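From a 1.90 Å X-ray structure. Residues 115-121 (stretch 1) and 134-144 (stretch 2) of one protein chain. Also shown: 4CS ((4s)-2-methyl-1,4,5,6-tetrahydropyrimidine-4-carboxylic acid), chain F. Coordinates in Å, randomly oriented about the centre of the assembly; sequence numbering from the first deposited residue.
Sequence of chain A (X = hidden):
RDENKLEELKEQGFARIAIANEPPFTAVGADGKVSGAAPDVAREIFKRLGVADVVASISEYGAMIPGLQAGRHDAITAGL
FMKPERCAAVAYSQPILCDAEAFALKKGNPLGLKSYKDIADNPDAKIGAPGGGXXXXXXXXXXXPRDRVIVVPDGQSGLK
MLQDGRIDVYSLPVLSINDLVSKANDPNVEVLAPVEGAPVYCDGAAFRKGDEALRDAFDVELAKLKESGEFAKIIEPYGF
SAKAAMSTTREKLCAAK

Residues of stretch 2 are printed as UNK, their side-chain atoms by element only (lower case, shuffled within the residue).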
ATOM      1  N   SER A 115      -7.138 -11.163  16.031  1.00 25.73           N
ATOM      2  CA  SER A 115      -6.240 -11.770  15.055  1.00 25.49           C
ATOM      3  C   SER A 115      -7.059 -12.282  13.877  1.00 25.12           C
ATOM      4  O   SER A 115      -8.277 -12.399  13.981  1.00 24.13           O
ATOM      5  CB  SER A 115      -5.462 -12.934  15.693  1.00 25.11           C
ATOM      6  OG  SER A 115      -6.310 -14.038  15.975  1.00 24.48           O
ATOM      7  N   TYR A 116      -6.401 -12.598  12.759  1.00 25.23           N
ATOM      8  CA  TYR A 116      -7.133 -13.142  11.617  1.00 25.32           C
ATOM      9  C   TYR A 116      -7.671 -14.533  11.919  1.00 25.49           C
ATOM     10  O   TYR A 116      -8.682 -14.947  11.347  1.00 25.88           O
ATOM     11  CB  TYR A 116      -6.281 -13.150  10.352  1.00 25.36           C
ATOM     12  CG  TYR A 116      -6.019 -11.772   9.803  1.00 25.00           C
ATOM     13  CD1 TYR A 116      -4.798 -11.138  10.029  1.00 25.57           C
ATOM     14  CD2 TYR A 116      -6.992 -11.092   9.066  1.00 24.51           C
ATOM     15  CE1 TYR A 116      -4.535  -9.860   9.513  1.00 25.80           C
ATOM     16  CE2 TYR A 116      -6.738  -9.797   8.540  1.00 24.97           C
ATOM     17  CZ  TYR A 116      -5.508  -9.187   8.784  1.00 26.10           C
ATOM     18  OH  TYR A 116      -5.224  -7.909   8.293  1.00 26.38           O
ATOM     19  N   LYS A 117      -6.999 -15.235  12.831  1.00 25.76           N
ATOM     20  CA  LYS A 117      -7.459 -16.542  13.317  1.00 26.35           C
ATOM     21  C   LYS A 117      -8.795 -16.428  14.044  1.00 25.67           C
ATOM     22  O   LYS A 117      -9.661 -17.277  13.888  1.00 25.44           O
ATOM     23  CB  LYS A 117      -6.412 -17.161  14.239  1.00 26.69           C
ATOM     24  CG  LYS A 117      -6.655 -18.626  14.570  1.00 29.61           C
ATOM     25  CD  LYS A 117      -5.492 -19.189  15.362  1.00 33.03           C
ATOM     26  CE  LYS A 117      -5.610 -18.830  16.829  1.00 34.78           C
ATOM     27  NZ  LYS A 117      -6.796 -19.464  17.456  1.00 37.27           N
ATOM     28  N   ASP A 118      -8.958 -15.367  14.827  1.00 25.33           N
ATOM     29  CA  ASP A 118     -10.196 -15.137  15.566  1.00 24.81           C
ATOM     30  C   ASP A 118     -11.386 -15.036  14.618  1.00 24.27           C
ATOM     31  O   ASP A 118     -12.484 -15.499  14.930  1.00 23.50           O
ATOM     32  CB  ASP A 118     -10.076 -13.866  16.396  1.00 25.51           C
ATOM     33  CG  ASP A 118      -9.218 -14.051  17.631  1.00 26.35           C
ATOM     34  OD1 ASP A 118      -9.019 -15.207  18.054  1.00 30.12           O
ATOM     35  OD2 ASP A 118      -8.700 -13.102  18.251  1.00 26.96           O
ATOM     36  N   ILE A 119     -11.149 -14.443  13.451  1.00 23.61           N
ATOM     37  CA  ILE A 119     -12.176 -14.305  12.431  1.00 23.82           C
ATOM     38  C   ILE A 119     -12.475 -15.649  11.797  1.00 23.93           C
ATOM     39  O   ILE A 119     -13.638 -15.976  11.557  1.00 24.08           O
ATOM     40  CB  ILE A 119     -11.745 -13.293  11.341  1.00 23.33           C
ATOM     41  CG1 ILE A 119     -11.397 -11.933  11.965  1.00 23.92           C
ATOM     42  CG2 ILE A 119     -12.864 -13.117  10.295  1.00 24.24           C
ATOM     43  CD1 ILE A 119     -10.655 -11.017  11.008  1.00 25.51           C
ATOM     44  N   ALA A 120     -11.425 -16.430  11.530  1.00 24.07           N
ATOM     45  CA  ALA A 120     -11.599 -17.758  10.955  1.00 25.10           C
ATOM     46  C   ALA A 120     -12.401 -18.664  11.888  1.00 25.68           C
ATOM     47  O   ALA A 120     -13.236 -19.448  11.434  1.00 26.12           O
ATOM     48  CB  ALA A 120     -10.251 -18.378  10.636  1.00 25.02           C
ATOM     49  N   ASP A 121     -12.149 -18.533  13.188  1.00 26.44           N
ATOM     50  CA  ASP A 121     -12.789 -19.359  14.230  1.00 27.30           C
ATOM     51  C   ASP A 121     -14.288 -19.104  14.460  1.00 27.08           C
ATOM     52  O   ASP A 121     -14.992 -19.966  14.985  1.00 27.08           O
ATOM     53  CB  ASP A 121     -12.050 -19.167  15.555  1.00 27.86           C
ATOM     54  CG  ASP A 121     -10.660 -19.798  15.560  1.00 30.42           C
ATOM     55  OD1 ASP A 121     -10.378 -20.682  14.722  1.00 32.73           O
ATOM     56  OD2 ASP A 121      -9.782 -19.474  16.386  1.00 33.20           O
ATOM     57  N   UNK A 134      -2.959  -7.380   0.882  1.00 25.84           N
ATOM     58  CA  UNK A 134      -2.328  -8.226   1.903  1.00 25.54           C
ATOM     59  C   UNK A 134      -3.296  -8.686   2.974  1.00 25.48           C
ATOM     60  O   UNK A 134      -3.176  -9.811   3.458  1.00 24.96           O
ATOM     61  c   UNK A 134       0.033  -7.366   1.620  1.00 25.35           C
ATOM     62  o   UNK A 134      -1.503  -6.179   2.936  1.00 25.78           O
ATOM     63  c   UNK A 134      -1.136  -7.522   2.587  1.00 26.19           C
ATOM     64  N   UNK A 135      -4.231  -7.823   3.381  1.00 24.08           N
ATOM     65  CA  UNK A 135      -5.177  -8.200   4.447  1.00 24.19           C
ATOM     66  C   UNK A 135      -6.076  -9.331   4.002  1.00 24.01           C
ATOM     67  O   UNK A 135      -6.321 -10.268   4.762  1.00 23.15           O
ATOM     68  c   UNK A 135      -5.243  -5.856   5.420  1.00 23.58           C
ATOM     69  c   UNK A 135      -6.046  -7.021   4.887  1.00 23.36           C
ATOM     70  c   UNK A 135      -4.650  -5.024   4.304  1.00 27.55           C
ATOM     71  o   UNK A 135      -5.108  -5.172   3.154  1.00 26.56           O
ATOM     72  o   UNK A 135      -3.725  -4.233   4.582  1.00 30.22           O
ATOM     73  N   UNK A 136      -6.571  -9.238   2.769  1.00 23.91           N
ATOM     74  CA  UNK A 136      -7.405 -10.291   2.202  1.00 24.78           C
ATOM     75  C   UNK A 136      -6.676 -11.637   2.210  1.00 25.13           C
ATOM     76  O   UNK A 136      -7.242 -12.655   2.631  1.00 25.02           O
ATOM     77  c   UNK A 136      -8.723 -10.955   0.105  1.00 26.42           C
ATOM     78  c   UNK A 136      -7.850  -9.915   0.786  1.00 24.82           C
ATOM     79  o   UNK A 136      -7.901 -10.522  -2.095  1.00 28.40           O
ATOM     80  c   UNK A 136      -8.914 -10.684  -1.372  1.00 28.59           C
ATOM     81  o   UNK A 136     -10.085 -10.644  -1.811  1.00 30.72           O
ATOM     82  N   UNK A 137      -5.423 -11.641   1.753  1.00 25.10           N
ATOM     83  CA  UNK A 137      -4.610 -12.864   1.742  1.00 25.31           C
ATOM     84  C   UNK A 137      -4.357 -13.407   3.155  1.00 24.82           C
ATOM     85  O   UNK A 137      -4.404 -14.612   3.371  1.00 24.26           O
ATOM     86  c   UNK A 137      -3.287 -12.641   0.995  1.00 26.26           C
ATOM     87  c   UNK A 137      -2.193 -16.203  -0.195  1.00 29.97           C
ATOM     88  n   UNK A 137      -2.724 -17.162  -1.196  1.00 32.82           N
ATOM     89  c   UNK A 137      -3.039 -14.926  -0.121  1.00 28.69           C
ATOM     90  c   UNK A 137      -2.421 -13.905   0.833  1.00 26.88           C
ATOM     91  N   UNK A 138      -4.099 -12.520   4.113  1.00 24.37           N
ATOM     92  CA  UNK A 138      -3.902 -12.948   5.507  1.00 24.29           C
ATOM     93  C   UNK A 138      -5.147 -13.597   6.094  1.00 24.27           C
ATOM     94  O   UNK A 138      -5.040 -14.563   6.862  1.00 23.77           O
ATOM     95  c   UNK A 138      -2.056 -11.217   6.153  1.00 22.92           C
ATOM     96  c   UNK A 138      -0.962 -12.232   6.513  1.00 22.64           C
ATOM     97  c   UNK A 138      -1.875  -9.912   6.911  1.00 21.44           C
ATOM     98  c   UNK A 138      -3.455 -11.781   6.396  1.00 24.43           C
ATOM     99  N   UNK A 139      -6.319 -13.064   5.741  1.00 24.52           N
ATOM    100  CA  UNK A 139      -7.600 -13.649   6.176  1.00 24.58           C
ATOM    101  C   UNK A 139      -7.765 -15.042   5.592  1.00 24.59           C
ATOM    102  O   UNK A 139      -8.041 -15.996   6.316  1.00 24.96           O
ATOM    103  c   UNK A 139      -8.758 -12.782   5.751  1.00 24.22           C
ATOM    104  N   UNK A 140      -7.589 -15.153   4.281  1.00 24.97           N
ATOM    105  CA  UNK A 140      -7.658 -16.449   3.588  1.00 25.45           C
ATOM    106  C   UNK A 140      -6.640 -17.476   4.102  1.00 25.95           C
ATOM    107  O   UNK A 140      -6.973 -18.658   4.226  1.00 25.71           O
ATOM    108  c   UNK A 140      -7.517 -16.257   2.076  1.00 25.11           C
ATOM    109  c   UNK A 140      -8.645 -15.475   1.389  1.00 25.54           C
ATOM    110  c   UNK A 140      -8.237 -15.069  -0.023  1.00 26.74           C
ATOM    111  c   UNK A 140      -9.965 -16.254   1.372  1.00 27.49           C
ATOM    112  N   UNK A 141      -5.419 -17.033   4.416  1.00 26.17           N
ATOM    113  CA  UNK A 141      -4.376 -17.931   4.947  1.00 27.01           C
ATOM    114  C   UNK A 141      -4.662 -18.393   6.376  1.00 26.81           C
ATOM    115  O   UNK A 141      -4.194 -19.453   6.790  1.00 25.85           O
ATOM    116  c   UNK A 141      -2.491 -16.954   3.507  1.00 28.22           C
ATOM    117  c   UNK A 141      -2.991 -17.275   4.904  1.00 27.00           C
ATOM    118  c   UNK A 141      -1.148 -16.250   3.500  1.00 29.37           C
ATOM    119  o   UNK A 141      -0.879 -15.432   4.409  1.00 34.13           O
ATOM    120  o   UNK A 141      -0.354 -16.512   2.570  1.00 33.35           O
ATOM    121  N   UNK A 142      -5.416 -17.589   7.127  1.00 26.51           N
ATOM    122  CA  UNK A 142      -5.801 -17.943   8.500  1.00 26.84           C
ATOM    123  C   UNK A 142      -6.962 -18.925   8.511  1.00 26.99           C
ATOM    124  O   UNK A 142      -7.330 -19.465   9.567  1.00 26.89           O
ATOM    125  c   UNK A 142      -6.174 -16.691   9.286  1.00 27.10           C
ATOM    126  N   UNK A 143      -7.549 -19.142   7.337  1.00 26.99           N
ATOM    127  CA  UNK A 143      -8.653 -20.080   7.197  1.00 26.90           C
ATOM    128  C   UNK A 143     -10.028 -19.447   7.107  1.00 27.02           C
ATOM    129  O   UNK A 143     -11.026 -20.158   7.162  1.00 26.70           O
ATOM    130  N   UNK A 144     -10.106 -18.117   6.986  1.00 26.78           N
ATOM    131  CA  UNK A 144     -11.413 -17.488   6.756  1.00 26.91           C
ATOM    132  C   UNK A 144     -11.848 -17.896   5.347  1.00 27.10           C
ATOM    133  O   UNK A 144     -11.106 -17.665   4.385  1.00 27.35           O
ATOM    134  c   UNK A 144     -12.776 -15.360   6.771  1.00 27.00           C
ATOM    135  c   UNK A 144     -10.731 -15.550   8.209  1.00 26.86           C
ATOM    136  c   UNK A 144     -11.371 -15.950   6.890  1.00 26.48           C
TER
HETATM  137  O   4CS F 501      -1.836  -5.260  -0.461  1.00 22.38           O
HETATM  138  C   4CS F 501      -1.261  -4.243  -0.075  1.00 21.89           C
HETATM  139  OXT 4CS F 501      -0.125  -3.980  -0.488  1.00 22.40           O
HETATM  140  CA  4CS F 501      -1.935  -3.323   0.935  1.00 21.02           C
HETATM  141  CB  4CS F 501      -3.421  -3.150   0.686  1.00 20.98           C
HETATM  142  CAD 4CS F 501      -4.024  -2.252   1.771  1.00 20.33           C
HETATM  143  NAG 4CS F 501      -3.289  -0.961   1.810  1.00 20.20           N
HETATM  144  CAI 4CS F 501      -1.944  -0.875   1.417  1.00 20.63           C
HETATM  145  CAA 4CS F 501      -1.207   0.475   1.450  1.00 20.18           C
HETATM  146  N   4CS F 501      -1.263  -2.011   0.958  1.00 20.65           N

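Position 134 carries one carbon bearing one oxygen and one further carbon, a beta-branched hydroxyl side chain that stays clear of stretch 1. This is Thr134, with chi1 in p; its hydroxyl is bonded elsewhere in the structure, and its backbone N donates to O of the ligand 4CS at 2.7 Å.

At position 135 three carbons run in a row, the third holding two oxygens: a carboxylate on a two-carbon arm. The arm passes the hydroxyl of Tyr116, while the carboxylate leads away. This is Glu135, with CG 3.5 Å from Tyr116 OH and OE1 3.4 Å from CAD of 4CS. One side chain thus borders both the helix contact and the ligand.

Position 136 repeats that pattern, three carbons and two terminal oxygens, but points away from stretch 1. It is Glu136, extended with chi1 and chi2 both t.

Position 137 has four carbons in line ending in a nitrogen, exposed and out of reach of stretch 1: Lys137.

Position 138 has four carbons forked at the second; its CA-to-CB bond points toward stretch 1, and the side chain covers one face of the Tyr116 ring. This is Leu138. Its CB sits 3.9 Å from the centroid of the Tyr116 ring and 15° off the normal, a CH-pi contact. Leu138 CD1 adds an apolar contact, 3.7 Å from Tyr116 CE1.

At position 139 a lone carbon leaves room for the ring to come close to the backbone: Tyr116 CD2 is 3.9 Å from the CA of position 139 and 4.1 Å from the CB of position 139. This is Ala139.

Position 140 is again four carbons forked at the second, but out of reach of stretch 1; it is Leu140. Position 141, three carbons with two oxygens on the last, is exposed and makes no contact across: Glu141.

A single carbon at position 142, its CB, points toward stretch 1 and lies 3.7 Å from both Tyr116 O and Tyr116 CB. This is Ala142, whose small side chain fits where the two backbones run close.

Position 143 has no side-chain atoms and a positive phi of 102°. At these angles a CB would jam against the preceding carbonyl oxygen, so the backbone itself calls for Gly143. It forms a Schellman motif, with Gly143 N bonding Leu140 O at 3.2 Å and N of position 144 bonding Ala139 O at 3.0 Å.

The turn delivers position 144, one carbon carrying two others, with one branch packed on Ile119 and Ala120: Val144. Its CG2 reaches Ala120 N at 3.5 Å, and Ala120 CB and Ile119 CG2 at 3.8 Å each.

The contact works by shape, without a hydrogen bond across it. Two helices cross at -55°, their axes 8.9 Å apart at closest approach. Tyr116, the residue most covered, packs against stretch 2 from Glu135 to Ala142, while alanines permit close backbone approach. At the turn, Ala120 CB meets Ala142 O at 3.3 Å; beyond the glycine, Val144 completes the apolar packing. On stretch 1, Ser115 caps its helix, its OG accepting from Asp118 N at 3.2 Å.

Stretch 2, residues 134-144: TEEKLALEAGV
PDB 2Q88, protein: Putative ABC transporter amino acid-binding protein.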